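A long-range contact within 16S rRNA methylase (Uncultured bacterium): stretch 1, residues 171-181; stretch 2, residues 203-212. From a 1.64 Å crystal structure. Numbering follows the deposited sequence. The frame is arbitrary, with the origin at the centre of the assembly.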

# COMPACT_ATOMS: atom_id res chain seq x y z
N ASN A 171 -4.40 11.64 11.04
CA ASN A 171 -3.11 11.66 11.74
C ASN A 171 -1.93 11.66 10.77
O ASN A 171 -0.82 11.24 11.13
N LEU A 172 -2.13 12.14 9.55
CA LEU A 172 -1.10 12.16 8.53
C LEU A 172 -0.77 13.59 8.17
O LEU A 172 -1.66 14.37 7.82
N HIS A 173 0.51 13.94 8.26
CA HIS A 173 0.99 15.26 7.88
C HIS A 173 1.67 15.18 6.52
O HIS A 173 2.63 14.44 6.34
N LEU A 174 1.17 15.96 5.56
CA LEU A 174 1.65 15.87 4.19
C LEU A 174 3.07 16.44 4.07
O LEU A 174 3.34 17.56 4.52
N THR A 175 3.97 15.66 3.47
CA THR A 175 5.33 16.10 3.23
C THR A 175 5.69 16.22 1.76
O THR A 175 6.61 16.97 1.43
N GLU A 176 5.00 15.49 0.88
CA GLU A 176 5.31 15.53 -0.54
C GLU A 176 4.04 15.33 -1.33
O GLU A 176 3.14 14.58 -0.92
N PHE A 177 3.98 15.97 -2.50
CA PHE A 177 2.90 15.76 -3.45
C PHE A 177 3.50 15.83 -4.85
O PHE A 177 4.34 16.69 -5.11
N GLY A 178 3.04 14.97 -5.75
CA GLY A 178 3.50 15.11 -7.12
C GLY A 178 2.79 14.15 -8.05
O GLY A 178 2.03 13.27 -7.63
N SER A 179 3.05 14.34 -9.34
CA SER A 179 2.51 13.44 -10.35
C SER A 179 3.34 12.16 -10.44
O SER A 179 4.55 12.16 -10.24
N LEU A 180 2.66 11.06 -10.78
CA LEU A 180 3.35 9.82 -11.12
C LEU A 180 3.80 9.86 -12.57
O LEU A 180 3.09 10.37 -13.44
N GLY A 181 4.99 9.32 -12.84
CA GLY A 181 5.49 9.15 -14.18
C GLY A 181 5.51 7.68 -14.57
O GLY A 181 5.32 6.79 -13.75
N PRO A 203 -4.57 11.17 -15.01
CA PRO A 203 -3.36 11.42 -14.22
C PRO A 203 -3.38 10.64 -12.92
O PRO A 203 -4.43 10.35 -12.35
N LEU A 204 -2.18 10.27 -12.47
CA LEU A 204 -2.01 9.62 -11.18
C LEU A 204 -1.11 10.48 -10.30
O LEU A 204 -0.19 11.15 -10.79
N TYR A 205 -1.37 10.45 -8.99
CA TYR A 205 -0.68 11.31 -8.04
C TYR A 205 -0.12 10.47 -6.91
O TYR A 205 -0.67 9.43 -6.55
N GLN A 206 0.99 10.96 -6.37
CA GLN A 206 1.70 10.36 -5.25
C GLN A 206 1.74 11.39 -4.12
O GLN A 206 2.15 12.52 -4.34
N LEU A 207 1.34 10.98 -2.93
CA LEU A 207 1.36 11.86 -1.76
C LEU A 207 2.09 11.12 -0.67
O LEU A 207 1.85 9.93 -0.46
N LYS A 208 3.01 11.80 0.02
CA LYS A 208 3.74 11.21 1.13
C LYS A 208 3.44 11.96 2.41
O LYS A 208 3.22 13.17 2.40
N PHE A 209 3.42 11.21 3.51
CA PHE A 209 3.05 11.75 4.81
C PHE A 209 3.98 11.18 5.87
O PHE A 209 4.59 10.13 5.69
N LYS A 210 4.07 11.90 6.98
CA LYS A 210 4.55 11.33 8.22
C LYS A 210 3.46 11.46 9.27
O LYS A 210 2.44 12.12 9.07
N LYS A 211 3.64 10.76 10.39
CA LYS A 211 2.65 10.85 11.46
C LYS A 211 2.64 12.24 12.08
O LYS A 211 3.67 12.91 12.20
N MET A 212 1.45 12.68 12.48
CA MET A 212 1.35 13.96 13.15
C MET A 212 1.76 13.83 14.60
O MET A 212 1.78 12.73 15.15

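Side-chain packing between two stretches, 171-181 and 203-212, whose antiparallel strands pair; together the stretches bury 1107 Å², both sides summed. The three residues most covered by the opposite stretch are Leu180, Phe209 and Lys208, and each anchors a different part of the contact.

The CA-to-CB bond of Leu180 points toward the second stretch. Its chi1 of -123° falls between wells, with chi2 p. Leu180 CB meets Leu204 CB at 3.9 Å (Leu204 is m, t), while Leu180 CD1 reaches Gln206 CB at 3.5 Å, so the leucine bridges two residues on the same side of the partner strand. The backbone is paired at the same point: Leu180 N donates to Leu204 O at 2.9 Å, almost straight at 178°. Gln206 is extended (t, t), and its NE2 is hydrogen-bonded elsewhere in the structure.

Phe209 (m, chi2 82°) is buried on the face it shares with Leu174, Phe177 and Leu207. Leu172 (m, t) places CD1 over one face of its ring, and Leu172 CB lies 3.6 Å from Phe209 CD2. The CA-to-CB bond of Leu174 (t, p) points to the sheet face shared with Phe209, but the end of the side chain comes nearer the other stretch; Leu174 CD1 makes an off-centre CH-pi contact, 4.1 Å from the Phe209 ring centroid, and also touches Leu207 CB at 4.0 Å. Further along, Phe177 (t, chi2 88°) sets CD1 3.7 Å from Leu207 CG (Leu207 is m, p), which sits at the edge of the phenyl ring. Phe177 CZ approaches Tyr205 CD1 at 3.6 Å; these two rings are nearly parallel, at 16°, but slid apart with centroids 5.7 Å distant, so they barely overlap.

Lys208 runs fully extended beyond chi1 (m, t, t, t) on the opposite face, beside Glu176 (m, t). Lys208 NZ stays 4.2 Å from Glu176 OE1, too far for a salt bridge, so the opposite charges are merely neighbours. A beta bulge here shifts the register by one: Lys208 O accepts from both Thr175 N at 2.8 Å and Glu176 N at 3.3 Å. Thr175 (p) adds a weak hydrogen bond from OG1 to the same Lys208 O, 3.3 Å, and rests CG2 3.7 Å from Lys210 CG. Lys210 (p, then t throughout) brings CE to 3.8 Å from His173 ND1 (His173 is t).

At the far end, Asn171 (t) places OD1 3.3 Å from Met212 CB. A water links this pair, accepting from Asn171 ND2 at 3.2 Å and donating to Met212 O at 2.6 Å. Met212 (m, t, p) packs CG 3.8 Å from His173 CB.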

# COMPACT_ATOMS: atom_id res chain seq x y z
CB ASN A 171 -2.99 10.51 12.75
CG ASN A 171 -1.89 10.75 13.77
OD1 ASN A 171 -1.73 11.86 14.27
ND2 ASN A 171 -1.10 9.72 14.05
CB LEU A 172 -1.55 11.39 7.28
CG LEU A 172 -1.77 9.90 7.50
CD1 LEU A 172 -2.42 9.26 6.28
CD2 LEU A 172 -0.46 9.21 7.87
CB HIS A 173 1.95 15.79 8.95
CG HIS A 173 2.59 17.07 8.57
ND1 HIS A 173 3.85 17.14 8.02
CD2 HIS A 173 2.14 18.34 8.63
CE1 HIS A 173 4.15 18.40 7.77
NE2 HIS A 173 3.13 19.15 8.13
CB LEU A 174 0.71 16.62 3.25
CG LEU A 174 1.13 16.65 1.77
CD1 LEU A 174 0.87 15.30 1.14
CD2 LEU A 174 0.43 17.77 1.01
CB THR A 175 6.34 15.15 3.90
OG1 THR A 175 6.27 13.86 3.30
CG2 THR A 175 6.07 15.03 5.41
CB GLU A 176 6.32 14.45 -0.94
CG GLU A 176 7.71 14.59 -0.35
CD GLU A 176 8.73 13.75 -1.09
OE1 GLU A 176 8.46 13.38 -2.25
OE2 GLU A 176 9.79 13.45 -0.50
CB PHE A 177 1.80 16.83 -3.32
CG PHE A 177 0.83 16.85 -4.46
CD1 PHE A 177 -0.29 16.04 -4.45
CD2 PHE A 177 1.03 17.70 -5.55
CE1 PHE A 177 -1.19 16.07 -5.51
CE2 PHE A 177 0.14 17.73 -6.60
CZ PHE A 177 -0.97 16.91 -6.58
CB SER A 179 2.49 14.12 -11.73
OG SER A 179 1.74 15.32 -11.70
CB LEU A 180 2.42 8.63 -10.89
CG LEU A 180 2.85 7.51 -9.94
CD1 LEU A 180 3.04 8.03 -8.54
CD2 LEU A 180 1.82 6.37 -9.95
CB PRO A 203 -3.41 12.92 -13.96
CG PRO A 203 -4.87 13.20 -13.84
CD PRO A 203 -5.59 12.20 -14.74
CB LEU A 204 -1.41 8.22 -11.33
CG LEU A 204 -2.30 7.17 -12.02
CD1 LEU A 204 -1.60 5.81 -12.03
CD2 LEU A 204 -3.67 7.05 -11.35
CB TYR A 205 -1.62 12.38 -7.46
CG TYR A 205 -2.25 13.22 -8.54
CD1 TYR A 205 -1.58 14.32 -9.07
CD2 TYR A 205 -3.51 12.90 -9.05
CE1 TYR A 205 -2.16 15.08 -10.06
CE2 TYR A 205 -4.09 13.66 -10.03
CZ TYR A 205 -3.41 14.75 -10.53
OH TYR A 205 -4.00 15.51 -11.52
CB GLN A 206 3.11 9.99 -5.68
CG GLN A 206 3.89 9.09 -4.75
CD GLN A 206 5.29 8.83 -5.30
OE1 GLN A 206 6.07 9.76 -5.49
NE2 GLN A 206 5.60 7.57 -5.57
CB LEU A 207 -0.06 12.22 -1.30
CG LEU A 207 -0.92 13.18 -2.12
CD1 LEU A 207 -1.38 12.55 -3.44
CD2 LEU A 207 -2.11 13.65 -1.32
CB LYS A 208 5.26 11.21 0.89
CG LYS A 208 5.63 10.35 -0.33
CD LYS A 208 7.13 10.20 -0.51
CE LYS A 208 7.42 9.29 -1.71
NZ LYS A 208 8.88 9.21 -2.02
CB PHE A 209 1.61 11.40 5.21
CG PHE A 209 0.58 11.69 4.15
CD1 PHE A 209 0.36 10.80 3.11
CD2 PHE A 209 -0.19 12.84 4.22
CE1 PHE A 209 -0.59 11.07 2.15
CE2 PHE A 209 -1.14 13.10 3.26
CZ PHE A 209 -1.34 12.21 2.22
CB LYS A 210 5.85 12.00 8.68
CG LYS A 210 5.79 13.51 8.73
CD LYS A 210 7.11 14.07 9.26
CE LYS A 210 7.12 15.59 9.25
NZ LYS A 210 8.39 16.13 9.83
CB LYS A 211 2.94 9.83 12.54
CG LYS A 211 2.74 8.42 12.12
CD LYS A 211 2.86 7.56 13.35
CE LYS A 211 2.45 6.15 13.08
NZ LYS A 211 2.20 5.47 14.38
CB MET A 212 -0.07 14.50 13.05
CG MET A 212 -0.49 14.84 11.65
SD MET A 212 -2.15 15.49 11.68
CE MET A 212 -1.92 16.97 12.65
O HOH W 1 1.09 10.51 16.24